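Local coordinates for protein putative ATP-dependent endonuclease of the OLD family (Thermus scotoductus, PDB 6P74) that degrades linear or supercoiled double-stranded DNA from 5' to 3' as a dimeric, metal-dependent exonuclease with DNA-stimulated ATPase activity, at residues N9-E14 / I37-D42; A25-N30 / V367-R372; R53-P58 / F90-K95; A385-N390 / E498-V503. One frame throughout, in Å; residues are numbered along the deposited sequence.

Contact 1 of 4, residues N9-E14 / I37-D42; sequences NFRCLE and ILRAID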
loop_
_atom_site.group_PDB
_atom_site.type_symbol
_atom_site.label_atom_id
_atom_site.label_comp_id
_atom_site.label_asym_id
_atom_site.label_seq_id
_atom_site.Cartn_x
_atom_site.Cartn_y
_atom_site.Cartn_z
ATOM N N ASN A 9 5.716 15.171 8.673
ATOM C CA ASN A 9 5.094 15.424 7.381
ATOM C C ASN A 9 4.958 14.174 6.516
ATOM O O ASN A 9 4.818 14.279 5.284
ATOM C CB ASN A 9 5.859 16.519 6.624
ATOM C CG ASN A 9 5.788 17.864 7.328
ATOM O OD1 ASN A 9 4.728 18.265 7.807
ATOM N ND2 ASN A 9 6.913 18.561 7.400
ATOM N N PHE A 10 4.966 12.982 7.118
ATOM C CA PHE A 10 4.887 11.731 6.370
ATOM C C PHE A 10 3.478 11.143 6.510
ATOM O O PHE A 10 3.099 10.668 7.586
ATOM C CB PHE A 10 5.960 10.754 6.847
ATOM C CG PHE A 10 5.892 9.420 6.177
ATOM C CD1 PHE A 10 6.061 9.313 4.801
ATOM C CD2 PHE A 10 5.637 8.271 6.915
ATOM C CE1 PHE A 10 5.982 8.090 4.172
ATOM C CE2 PHE A 10 5.565 7.041 6.294
ATOM C CZ PHE A 10 5.739 6.950 4.920
ATOM N N ARG A 11 2.712 11.167 5.415
ATOM C CA ARG A 11 1.321 10.717 5.407
ATOM C C ARG A 11 0.519 11.413 6.504
ATOM O O ARG A 11 0.436 12.646 6.523
ATOM C CB ARG A 11 1.258 9.190 5.522
ATOM C CG ARG A 11 1.702 8.508 4.230
ATOM C CD ARG A 11 1.985 7.023 4.395
ATOM N NE ARG A 11 2.825 6.512 3.304
ATOM C CZ ARG A 11 3.078 5.223 3.085
ATOM N NH1 ARG A 11 2.547 4.291 3.872
ATOM N NH2 ARG A 11 3.855 4.858 2.071
ATOM N N CYS A 12 -0.071 10.651 7.422
ATOM C CA CYS A 12 -0.868 11.267 8.476
ATOM C C CYS A 12 -0.031 11.785 9.643
ATOM O O CYS A 12 -0.590 12.442 10.530
ATOM C CB CYS A 12 -1.932 10.281 8.984
ATOM S SG CYS A 12 -1.315 8.688 9.590
ATOM N N LEU A 13 1.285 11.538 9.657
ATOM C CA LEU A 13 2.140 11.880 10.798
ATOM C C LEU A 13 2.727 13.266 10.573
ATOM O O LEU A 13 3.792 13.426 9.972
ATOM C CB LEU A 13 3.237 10.837 10.989
ATOM C CG LEU A 13 2.783 9.380 11.131
ATOM C CD1 LEU A 13 3.970 8.454 11.343
ATOM C CD2 LEU A 13 1.787 9.248 12.271
ATOM N N GLU A 14 2.038 14.289 11.084
ATOM C CA GLU A 14 2.532 15.651 10.919
ATOM C C GLU A 14 3.813 15.864 11.709
ATOM O O GLU A 14 4.809 16.368 11.170
ATOM C CB GLU A 14 1.471 16.659 11.337
ATOM C CG GLU A 14 1.983 18.085 11.389
ATOM C CD GLU A 14 0.879 19.117 11.247
ATOM O OE1 GLU A 14 1.095 20.102 10.509
ATOM O OE2 GLU A 14 -0.200 18.950 11.863
ATOM N N ILE A 37 3.596 4.582 11.504
ATOM C CA ILE A 37 4.823 4.542 12.296
ATOM C C ILE A 37 5.707 3.388 11.837
ATOM O O ILE A 37 6.904 3.566 11.580
ATOM C CB ILE A 37 4.501 4.441 13.799
ATOM C CG1 ILE A 37 3.931 5.769 14.312
ATOM C CG2 ILE A 37 5.748 4.034 14.591
ATOM C CD1 ILE A 37 3.413 5.719 15.735
ATOM N N LEU A 38 5.137 2.186 11.725
ATOM C CA LEU A 38 5.946 1.046 11.316
ATOM C C LEU A 38 6.526 1.244 9.918
ATOM O O LEU A 38 7.700 0.921 9.679
ATOM C CB LEU A 38 5.132 -0.237 11.368
ATOM C CG LEU A 38 4.560 -0.598 12.733
ATOM C CD1 LEU A 38 4.001 -2.000 12.677
ATOM C CD2 LEU A 38 5.638 -0.484 13.796
ATOM N N ARG A 39 5.721 1.758 8.971
ATOM C CA ARG A 39 6.224 1.928 7.606
ATOM C C ARG A 39 7.368 2.944 7.559
ATOM O O ARG A 39 8.319 2.783 6.782
ATOM C CB ARG A 39 5.093 2.334 6.663
ATOM C CG ARG A 39 3.912 1.358 6.657
ATOM C CD ARG A 39 4.149 0.093 5.820
ATOM N NE ARG A 39 3.218 0.026 4.692
ATOM C CZ ARG A 39 1.972 -0.444 4.758
ATOM N NH1 ARG A 39 1.486 -0.915 5.899
ATOM N NH2 ARG A 39 1.208 -0.444 3.672
ATOM N N ALA A 40 7.302 3.985 8.396
ATOM C CA ALA A 40 8.368 4.974 8.424
ATOM C C ALA A 40 9.695 4.346 8.835
ATOM O O ALA A 40 10.747 4.658 8.256
ATOM C CB ALA A 40 8.001 6.124 9.363
ATOM N N ILE A 41 9.675 3.470 9.846
ATOM C CA ILE A 41 10.898 2.773 10.228
ATOM C C ILE A 41 11.408 1.949 9.058
ATOM O O ILE A 41 12.606 1.959 8.739
ATOM C CB ILE A 41 10.661 1.902 11.477
ATOM C CG1 ILE A 41 10.359 2.776 12.700
ATOM C CG2 ILE A 41 11.862 0.985 11.732
ATOM C CD1 ILE A 41 9.706 2.014 13.893
ATOM N N ASP A 42 10.499 1.247 8.375
ATOM C CA ASP A 42 10.921 0.370 7.294
ATOM C C ASP A 42 11.530 1.136 6.121
ATOM O O ASP A 42 12.380 0.590 5.411
ATOM C CB ASP A 42 9.748 -0.455 6.806
ATOM C CG ASP A 42 10.186 -1.575 5.912
ATOM O OD1 ASP A 42 10.902 -2.462 6.427
ATOM O OD2 ASP A 42 9.840 -1.567 4.707
#
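The carbonyl oxygen of L13 is gripped by two backbone amides from the same hairpin: F10 N lies 3.1 Å from L13 O, and N9 N adds a weak bond to it. L13 N in turn donates to F10 O. With N9 and F10 both facing L13, the pattern is a G1 beta bulge at the base of a type II' turn, and it sets F10 and L13 toward helix 34-45.

F10 reaches the helix by swinging CG opposite its own amide nitrogen (chi1 177°). Its CD2 and CE2 then meet the methyl of A40, with F10 CD2 4.0 Å from A40 CB, at an oblique approach. One turn back, L13 crosses I37 at about a right angle. L13 CD1 sits 4.0 Å from I37 CG1 and 3.9 Å from I37 N, so this methyl covers backbone as well as side chain.

R11, at the corner of the turn, runs its chain over one face of the F10 ring, CD 3.8 Å above the ring plane and toward the rim, so that F10 CZ in turn stands 3.3 Å above the guanidinium plane, near its rim. R11 NH1 comes 4.4 Å from R39 NE, but each arginine has an acid of its own: R11 NE forms a salt bridge with D60, and R39 NH1 one with E276. R39 also lies beside T35, a probable ATP-binding residue. Since no hydrogen bond joins hairpin to helix, the contact is an apolar joint of F10, L13, I37 and A40 edged by two arginines, each paired with its own carboxylate, which probably keeps the closeness of the two cations tolerable.

Contact 2 of 4, residues A25-N30 / V367-R372; sequences AIVGPN and VLFAKR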
loop_
_atom_site.group_PDB
_atom_site.type_symbol
_atom_site.label_atom_id
_atom_site.label_comp_id
_atom_site.label_asym_id
_atom_site.label_seq_id
_atom_site.Cartn_x
_atom_site.Cartn_y
_atom_site.Cartn_z
ATOM N N ALA A 25 5.086 -1.952 22.014
ATOM C CA ALA A 25 3.752 -2.415 21.649
ATOM C C ALA A 25 2.938 -1.183 21.295
ATOM O O ALA A 25 2.658 -0.347 22.164
ATOM C CB ALA A 25 3.087 -3.194 22.785
ATOM N N ILE A 26 2.552 -1.078 20.031
ATOM C CA ILE A 26 1.921 0.118 19.493
ATOM C C ILE A 26 0.445 -0.178 19.275
ATOM O O ILE A 26 0.099 -1.075 18.499
ATOM C CB ILE A 26 2.594 0.555 18.189
ATOM C CG1 ILE A 26 4.118 0.652 18.399
ATOM C CG2 ILE A 26 1.953 1.815 17.685
ATOM C CD1 ILE A 26 4.871 1.278 17.234
ATOM N N VAL A 27 -0.426 0.569 19.959
ATOM C CA VAL A 27 -1.868 0.355 19.897
ATOM C C VAL A 27 -2.567 1.668 19.568
ATOM O O VAL A 27 -2.009 2.757 19.725
ATOM C CB VAL A 27 -2.429 -0.216 21.210
ATOM C CG1 VAL A 27 -1.525 -1.299 21.741
ATOM C CG2 VAL A 27 -2.585 0.900 22.222
ATOM N N GLY A 28 -3.813 1.550 19.123
ATOM C CA GLY A 28 -4.608 2.690 18.733
ATOM C C GLY A 28 -5.541 2.315 17.601
ATOM O O GLY A 28 -5.416 1.240 17.009
ATOM N N PRO A 29 -6.491 3.188 17.271
ATOM C CA PRO A 29 -7.479 2.857 16.233
ATOM C C PRO A 29 -6.880 2.840 14.828
ATOM O O PRO A 29 -5.783 3.340 14.553
ATOM C CB PRO A 29 -8.523 3.964 16.372
ATOM C CG PRO A 29 -8.339 4.482 17.772
ATOM C CD PRO A 29 -6.847 4.423 17.981
ATOM N N ASN A 30 -7.668 2.263 13.920
ATOM C CA ASN A 30 -7.242 2.022 12.546
ATOM C C ASN A 30 -7.217 3.311 11.734
ATOM O O ASN A 30 -8.208 4.052 11.685
ATOM C CB ASN A 30 -8.171 1.004 11.883
ATOM C CG ASN A 30 -7.988 -0.391 12.436
ATOM O OD1 ASN A 30 -6.923 -0.719 12.967
ATOM N ND2 ASN A 30 -9.009 -1.218 12.309
ATOM N N VAL A 367 -8.636 -2.208 28.434
ATOM C CA VAL A 367 -8.605 -0.771 28.672
ATOM C C VAL A 367 -7.844 -0.057 27.576
ATOM O O VAL A 367 -8.137 1.097 27.260
ATOM C CB VAL A 367 -7.991 -0.459 30.048
ATOM C CG1 VAL A 367 -8.428 0.893 30.505
ATOM C CG2 VAL A 367 -8.454 -1.456 31.055
ATOM N N LEU A 368 -6.841 -0.712 26.991
ATOM C CA LEU A 368 -5.994 -0.044 26.015
ATOM C C LEU A 368 -6.679 0.133 24.673
ATOM O O LEU A 368 -6.168 0.876 23.836
ATOM C CB LEU A 368 -4.687 -0.817 25.826
ATOM C CG LEU A 368 -3.915 -1.073 27.115
ATOM C CD1 LEU A 368 -2.842 -2.126 26.850
ATOM C CD2 LEU A 368 -3.308 0.209 27.637
ATOM N N PHE A 369 -7.821 -0.510 24.444
ATOM C CA PHE A 369 -8.460 -0.463 23.139
ATOM C C PHE A 369 -9.777 0.291 23.147
ATOM O O PHE A 369 -10.462 0.322 22.127
ATOM C CB PHE A 369 -8.646 -1.888 22.616
ATOM C CG PHE A 369 -7.359 -2.626 22.542
ATOM C CD1 PHE A 369 -6.433 -2.313 21.563
ATOM C CD2 PHE A 369 -7.026 -3.559 23.493
ATOM C CE1 PHE A 369 -5.231 -2.963 21.504
ATOM C CE2 PHE A 369 -5.819 -4.209 23.440
ATOM C CZ PHE A 369 -4.921 -3.909 22.455
ATOM N N ALA A 370 -10.125 0.924 24.257
ATOM C CA ALA A 370 -11.453 1.473 24.456
ATOM C C ALA A 370 -11.437 2.985 24.286
ATOM O O ALA A 370 -10.405 3.643 24.462
ATOM C CB ALA A 370 -11.978 1.112 25.850
ATOM N N LYS A 371 -12.604 3.532 23.943
ATOM C CA LYS A 371 -12.757 4.984 23.968
ATOM C C LYS A 371 -12.739 5.515 25.398
ATOM O O LYS A 371 -12.216 6.610 25.644
ATOM C CB LYS A 371 -14.051 5.389 23.256
ATOM C CG LYS A 371 -14.020 5.168 21.759
ATOM C CD LYS A 371 -15.333 5.586 21.100
ATOM C CE LYS A 371 -15.296 5.438 19.569
ATOM N NZ LYS A 371 -16.627 5.797 18.964
ATOM N N ARG A 372 -13.286 4.748 26.346
ATOM C CA ARG A 372 -13.407 5.145 27.742
ATOM C C ARG A 372 -13.472 3.890 28.608
ATOM O O ARG A 372 -13.928 2.831 28.157
ATOM C CB ARG A 372 -14.655 6.010 27.965
ATOM C CG ARG A 372 -14.380 7.497 27.951
ATOM C CD ARG A 372 -15.258 8.207 26.947
ATOM N NE ARG A 372 -16.657 7.898 27.182
ATOM C CZ ARG A 372 -17.658 8.448 26.509
ATOM N NH1 ARG A 372 -17.401 9.340 25.559
ATOM N NH2 ARG A 372 -18.907 8.104 26.787
#
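The strand that leads into the P-loop, 23-27, ends at V27, and this valine meets L368 and F369 of the segment leading toward the Toprim domain. The isopropyl group of V27 splits its duties. V27 CB stands 3.9 Å from F369 CE1 and V27 CG1 4.1 Å from that same ring carbon, while V27 CG2 turns to the backbone, 3.9 Å from L368 O.

The valine and phenylalanine side chains cross at about a right angle, with the ring oblique to V27. F369 has its CG opposite its own carbonyl carbon (chi1 -57°), which brings the CE1 corner of the ring to the strand. L368 CB lies 4.2 Å above one face of the F369 ring, offset toward its rim, and both L368 and F369 also touch A315.

Directly after V27 the chain enters the Walker A motif of the ABC-type ATPase, whose ATP-binding residues are inferred to be G31 to T35. G28, with phi 147°, has a backbone shape largely restricted to glycine, and its carbonyl oxygen accepts a hydrogen bond from K34 NZ. The other partner, 367-372, is the passage between the two catalytic units: the ATPase region is taken to close at F369 and the Toprim region to open at A370. On the ATPase side, V27 also packs on L325 of the neighbouring strand 323-328, and L368 on L323.

Contact 3 of 4, residues R53-P58 / F90-K95; sequences RSFRIP and FRLTCK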
loop_
_atom_site.group_PDB
_atom_site.type_symbol
_atom_site.label_atom_id
_atom_site.label_comp_id
_atom_site.label_asym_id
_atom_site.label_seq_id
_atom_site.Cartn_x
_atom_site.Cartn_y
_atom_site.Cartn_z
ATOM N N ARG A 53 12.824 6.493 -5.410
ATOM C CA ARG A 53 11.942 5.370 -5.726
ATOM C C ARG A 53 11.240 4.802 -4.502
ATOM O O ARG A 53 10.390 3.916 -4.656
ATOM C CB ARG A 53 12.723 4.235 -6.393
ATOM C CG ARG A 53 13.125 4.464 -7.836
ATOM C CD ARG A 53 14.014 3.325 -8.334
ATOM N NE ARG A 53 15.010 2.949 -7.330
ATOM C CZ ARG A 53 16.277 2.647 -7.605
ATOM N NH1 ARG A 53 16.715 2.682 -8.857
ATOM N NH2 ARG A 53 17.108 2.322 -6.621
ATOM N N SER A 54 11.585 5.259 -3.299
ATOM C CA SER A 54 10.945 4.740 -2.100
ATOM C C SER A 54 9.642 5.457 -1.774
ATOM O O SER A 54 8.806 4.898 -1.053
ATOM C CB SER A 54 11.898 4.851 -0.906
ATOM O OG SER A 54 13.108 4.156 -1.140
ATOM N N PHE A 55 9.454 6.672 -2.276
ATOM C CA PHE A 55 8.313 7.499 -1.923
ATOM C C PHE A 55 7.292 7.535 -3.052
ATOM O O PHE A 55 7.630 7.375 -4.227
ATOM C CB PHE A 55 8.758 8.928 -1.595
ATOM C CG PHE A 55 9.539 9.046 -0.318
ATOM C CD1 PHE A 55 10.913 8.844 -0.305
ATOM C CD2 PHE A 55 8.904 9.378 0.869
ATOM C CE1 PHE A 55 11.639 8.965 0.880
ATOM C CE2 PHE A 55 9.615 9.499 2.052
ATOM C CZ PHE A 55 10.986 9.291 2.061
ATOM N N ARG A 56 6.035 7.745 -2.677
ATOM C CA ARG A 56 4.989 8.140 -3.608
ATOM C C ARG A 56 4.804 9.655 -3.497
ATOM O O ARG A 56 4.576 10.181 -2.398
ATOM C CB ARG A 56 3.685 7.385 -3.313
ATOM C CG ARG A 56 3.842 5.861 -3.247
ATOM C CD ARG A 56 2.500 5.133 -3.112
ATOM N NE ARG A 56 2.147 4.401 -4.335
ATOM C CZ ARG A 56 1.095 3.588 -4.461
ATOM N NH1 ARG A 56 0.274 3.385 -3.433
ATOM N NH2 ARG A 56 0.864 2.970 -5.619
ATOM N N ILE A 57 4.939 10.354 -4.616
ATOM C CA ILE A 57 4.792 11.806 -4.680
ATOM C C ILE A 57 3.554 12.108 -5.515
ATOM O O ILE A 57 3.543 11.810 -6.718
ATOM C CB ILE A 57 6.030 12.491 -5.280
ATOM C CG1 ILE A 57 7.256 12.262 -4.402
ATOM C CG2 ILE A 57 5.788 13.978 -5.455
ATOM C CD1 ILE A 57 7.854 10.890 -4.551
ATOM N N PRO A 58 2.511 12.739 -4.944
ATOM C CA PRO A 58 2.524 13.343 -3.607
ATOM C C PRO A 58 1.915 12.510 -2.476
ATOM O O PRO A 58 1.881 12.998 -1.341
ATOM C CB PRO A 58 1.695 14.614 -3.814
ATOM C CG PRO A 58 0.768 14.291 -5.018
ATOM C CD PRO A 58 1.238 13.000 -5.641
ATOM N N PHE A 90 20.042 8.036 11.817
ATOM C CA PHE A 90 19.906 8.346 10.405
ATOM C C PHE A 90 18.711 9.266 10.226
ATOM O O PHE A 90 17.702 9.111 10.920
ATOM C CB PHE A 90 19.700 7.084 9.583
ATOM C CG PHE A 90 20.768 6.064 9.756
ATOM C CD1 PHE A 90 22.092 6.448 9.947
ATOM C CD2 PHE A 90 20.465 4.717 9.682
ATOM C CE1 PHE A 90 23.094 5.503 10.084
ATOM C CE2 PHE A 90 21.465 3.755 9.812
ATOM C CZ PHE A 90 22.772 4.145 10.021
ATOM N N ARG A 91 18.819 10.225 9.302
ATOM C CA ARG A 91 17.719 11.136 8.992
ATOM C C ARG A 91 17.418 11.066 7.504
ATOM O O ARG A 91 18.266 11.424 6.680
ATOM C CB ARG A 91 18.018 12.583 9.388
ATOM C CG ARG A 91 16.812 13.470 9.146
ATOM C CD ARG A 91 17.154 14.926 8.991
ATOM N NE ARG A 91 17.630 15.510 10.237
ATOM C CZ ARG A 91 18.772 16.180 10.354
ATOM N NH1 ARG A 91 19.549 16.361 9.289
ATOM N NH2 ARG A 91 19.131 16.685 11.530
ATOM N N LEU A 92 16.207 10.613 7.166
ATOM C CA LEU A 92 15.774 10.480 5.783
ATOM C C LEU A 92 14.875 11.662 5.456
ATOM O O LEU A 92 13.860 11.881 6.129
ATOM C CB LEU A 92 15.042 9.156 5.549
ATOM C CG LEU A 92 14.565 8.879 4.115
ATOM C CD1 LEU A 92 15.732 8.791 3.172
ATOM C CD2 LEU A 92 13.740 7.595 4.043
ATOM N N THR A 93 15.259 12.435 4.448
ATOM C CA THR A 93 14.496 13.600 4.036
ATOM C C THR A 93 14.030 13.401 2.603
ATOM O O THR A 93 14.775 12.887 1.765
ATOM C CB THR A 93 15.321 14.894 4.141
ATOM O OG1 THR A 93 15.874 15.020 5.458
ATOM C CG2 THR A 93 14.444 16.098 3.859
ATOM N N CYS A 94 12.792 13.798 2.325
ATOM C CA CYS A 94 12.292 13.860 0.957
ATOM C C CYS A 94 11.582 15.191 0.777
ATOM O O CYS A 94 10.538 15.428 1.396
ATOM C CB CYS A 94 11.355 12.699 0.643
ATOM S SG CYS A 94 10.718 12.752 -1.049
ATOM N N LYS A 95 12.138 16.049 -0.073
ATOM C CA LYS A 95 11.603 17.385 -0.286
ATOM C C LYS A 95 11.836 17.768 -1.736
ATOM O O LYS A 95 12.271 16.954 -2.556
ATOM C CB LYS A 95 12.254 18.395 0.670
ATOM C CG LYS A 95 13.745 18.571 0.445
ATOM C CD LYS A 95 14.368 19.450 1.508
ATOM C CE LYS A 95 15.880 19.359 1.458
ATOM N NZ LYS A 95 16.520 20.243 2.473
#
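F55 presents the flat of its ring to C94, and the sulfur and methylene of the cysteine lie over the same face. C94 CB is 3.7 Å from the centroid of the F55 ring and only 11° off the ring normal, a nearly vertical CH-pi contact over the centre. C94 SG follows at 4.1 Å from that F55 centroid, 17° off the normal, giving a cysteine sulfur-aromatic contact as well. The cysteine manages both because its sulfur is turned opposite its own amide nitrogen (chi1 180°), so that the CB–SG bond runs across the ring: SG is nearest the CG and CD1 end, and CB leans to the CZ end.

L92 arrives from the opposite direction to F55, its CD2 lying 3.8 Å from F55 CZ at an oblique angle to the ring. L92 and C94 sit two residues apart on strand 85-97 and so point to the same side of it, with T93 between them directed away.

That strand belongs to the antiparallel sheet of the ATPase domain, hydrogen-bonded between strands 70-76 and 100-109, and the 53-58 loop lies over one of its faces. The ring of F55 therefore bridges three strands, touching I70 and V103 beside C94, and meets L43 of helix 34-45. Farther along the loop, a cis peptide precedes P58. R56 and P58 pack on T35 and N30 of the second subunit, the edge where this loop joins the dimer.

Contact 4 of 4, residues A385-N390 / E498-V503; sequences ALQLFN and EILKTV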
loop_
_atom_site.group_PDB
_atom_site.type_symbol
_atom_site.label_atom_id
_atom_site.label_comp_id
_atom_site.label_asym_id
_atom_site.label_seq_id
_atom_site.Cartn_x
_atom_site.Cartn_y
_atom_site.Cartn_z
ATOM N N ALA A 385 -22.146 -3.332 37.464
ATOM C CA ALA A 385 -21.994 -2.288 36.457
ATOM C C ALA A 385 -22.721 -2.651 35.157
ATOM O O ALA A 385 -23.561 -1.883 34.660
ATOM C CB ALA A 385 -20.505 -2.024 36.208
ATOM N N LEU A 386 -22.437 -3.834 34.605
ATOM C CA LEU A 386 -23.008 -4.198 33.307
ATOM C C LEU A 386 -24.522 -4.335 33.369
ATOM O O LEU A 386 -25.212 -4.018 32.394
ATOM C CB LEU A 386 -22.372 -5.492 32.778
ATOM C CG LEU A 386 -20.889 -5.404 32.382
ATOM C CD1 LEU A 386 -20.313 -6.781 32.066
ATOM C CD2 LEU A 386 -20.685 -4.484 31.183
ATOM N N GLN A 387 -25.065 -4.790 34.494
ATOM C CA GLN A 387 -26.514 -4.817 34.616
ATOM C C GLN A 387 -27.077 -3.392 34.675
ATOM O O GLN A 387 -28.132 -3.114 34.095
ATOM C CB GLN A 387 -26.921 -5.640 35.842
ATOM C CG GLN A 387 -28.392 -5.559 36.180
ATOM C CD GLN A 387 -29.260 -6.157 35.081
ATOM O OE1 GLN A 387 -28.840 -7.088 34.393
ATOM N NE2 GLN A 387 -30.470 -5.615 34.902
ATOM N N LEU A 388 -26.371 -2.462 35.322
ATOM C CA LEU A 388 -26.878 -1.088 35.339
ATOM C C LEU A 388 -26.782 -0.451 33.960
ATOM O O LEU A 388 -27.711 0.246 33.535
ATOM C CB LEU A 388 -26.143 -0.242 36.379
ATOM C CG LEU A 388 -26.647 -0.513 37.796
ATOM C CD1 LEU A 388 -25.704 0.031 38.845
ATOM C CD2 LEU A 388 -28.063 0.059 37.963
ATOM N N PHE A 389 -25.674 -0.680 33.246
ATOM C CA PHE A 389 -25.614 -0.261 31.849
ATOM C C PHE A 389 -26.867 -0.705 31.116
ATOM O O PHE A 389 -27.507 0.077 30.404
ATOM C CB PHE A 389 -24.390 -0.847 31.148
ATOM C CG PHE A 389 -23.132 -0.022 31.275
ATOM C CD1 PHE A 389 -22.854 0.981 30.368
ATOM C CD2 PHE A 389 -22.202 -0.292 32.271
ATOM C CE1 PHE A 389 -21.682 1.715 30.460
ATOM C CE2 PHE A 389 -21.021 0.433 32.367
ATOM C CZ PHE A 389 -20.767 1.438 31.467
ATOM N N ASN A 390 -27.231 -1.975 31.291
ATOM C CA ASN A 390 -28.382 -2.524 30.588
ATOM C C ASN A 390 -29.674 -1.816 31.009
ATOM O O ASN A 390 -30.568 -1.583 30.185
ATOM C CB ASN A 390 -28.441 -4.032 30.847
ATOM C CG ASN A 390 -29.502 -4.733 30.020
ATOM O OD1 ASN A 390 -29.363 -4.870 28.805
ATOM N ND2 ASN A 390 -30.555 -5.198 30.680
ATOM N N GLU A 498 -31.399 -9.441 40.061
ATOM C CA GLU A 498 -32.768 -9.269 40.508
ATOM C C GLU A 498 -32.884 -8.156 41.541
ATOM O O GLU A 498 -33.886 -7.429 41.550
ATOM C CB GLU A 498 -33.363 -10.588 41.009
ATOM C CG GLU A 498 -32.683 -11.317 42.140
ATOM C CD GLU A 498 -33.317 -12.701 42.356
ATOM O OE1 GLU A 498 -33.469 -13.447 41.356
ATOM O OE2 GLU A 498 -33.688 -13.036 43.510
ATOM N N ILE A 499 -31.870 -7.960 42.385
ATOM C CA ILE A 499 -31.884 -6.777 43.245
ATOM C C ILE A 499 -31.906 -5.512 42.398
ATOM O O ILE A 499 -32.782 -4.654 42.557
ATOM C CB ILE A 499 -30.687 -6.784 44.210
ATOM C CG1 ILE A 499 -30.902 -7.842 45.301
ATOM C CG2 ILE A 499 -30.508 -5.420 44.819
ATOM C CD1 ILE A 499 -29.629 -8.164 46.088
ATOM N N LEU A 500 -30.950 -5.386 41.470
ATOM C CA LEU A 500 -30.841 -4.157 40.688
ATOM C C LEU A 500 -32.067 -3.915 39.828
ATOM O O LEU A 500 -32.392 -2.765 39.514
ATOM C CB LEU A 500 -29.599 -4.207 39.813
ATOM C CG LEU A 500 -28.329 -3.997 40.607
ATOM C CD1 LEU A 500 -27.107 -4.263 39.736
ATOM C CD2 LEU A 500 -28.349 -2.594 41.172
ATOM N N LYS A 501 -32.748 -4.978 39.416
ATOM C CA LYS A 501 -33.952 -4.789 38.622
ATOM C C LYS A 501 -35.074 -4.102 39.402
ATOM O O LYS A 501 -35.994 -3.564 38.776
ATOM C CB LYS A 501 -34.427 -6.139 38.056
ATOM C CG LYS A 501 -33.587 -6.675 36.882
ATOM C CD LYS A 501 -34.147 -7.990 36.335
ATOM C CE LYS A 501 -33.214 -8.594 35.293
ATOM N NZ LYS A 501 -33.679 -9.932 34.807
ATOM N N THR A 502 -35.029 -4.090 40.740
ATOM C CA THR A 502 -36.068 -3.388 41.502
ATOM C C THR A 502 -35.724 -1.925 41.764
ATOM O O THR A 502 -36.561 -1.198 42.311
ATOM C CB THR A 502 -36.335 -4.072 42.855
ATOM O OG1 THR A 502 -35.172 -3.937 43.688
ATOM C CG2 THR A 502 -36.661 -5.547 42.675
ATOM N N VAL A 503 -34.514 -1.514 41.374
ATOM C CA VAL A 503 -34.051 -0.108 41.571
ATOM C C VAL A 503 -34.581 0.751 40.417
ATOM O O VAL A 503 -34.884 0.185 39.348
ATOM C CB VAL A 503 -32.515 -0.027 41.670
ATOM C CG1 VAL A 503 -32.034 1.405 41.840
ATOM C CG2 VAL A 503 -31.975 -0.911 42.784
#
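L388 and L500 join two helices of the Toprim domain, a fold in which helices flank a parallel sheet: 379-391 follows the first sheet strand, and 493-501 lies near the end of the chain. Both leucines hold CG opposite the carbonyl carbon, with the branch beyond it extended, and they cross at about a right angle, L388 CD2 4.2 Å from L500 CD2.

The other methyl of L500 is served by Q387. This glutamine leaves its helix with CG turned opposite the amide nitrogen (chi1 171°), then bends at chi2 (64°). The two side chains slide past each other in opposite directions, placing Q387 CG 4.0 Å from L500 CD1. The bend carries the amide end across the extended chain of K501, where Q387 NE2 lies 3.8 Å from K501 CG. The same NE2 donates to Q391 OE1, and Q391 NE2 in turn binds L500 O, so Q391, from the same helix as Q387, ties it to the backbone of the second. L388 also packs on F515 and I519 of helix 513-523.

Within 498-503, I499 O accepts two bonds from T502, one from its amide and a shorter one from its hydroxyl, T502 OG1 to I499 O 2.7 Å, in the carbonyl plane.

Contacts 1 and 3 lie in the ATPase part, contact 2 at its border with the Toprim domain, and contact 4 within the Toprim domain, about 46 Å from contact 1 and 57 Å from contact 3, centre to centre. Contacts 1 and 3 are about 11 Å apart between centres and reach the same antiparallel sheet. Contacts 1 and 2 touch directly: I26 CD1 meets I37 CG2 and L38 CD2, each at 3.9 Å, where strand 23-27 passes through the P-loop into helix 34-45. Along the chain, contacts 1 and 2 interleave, contact 3 is nested within the long loop closed by contact 2, and contact 4 follows last. Contact 2 thus sits at the junction between nucleotide-binding core and nuclease domain.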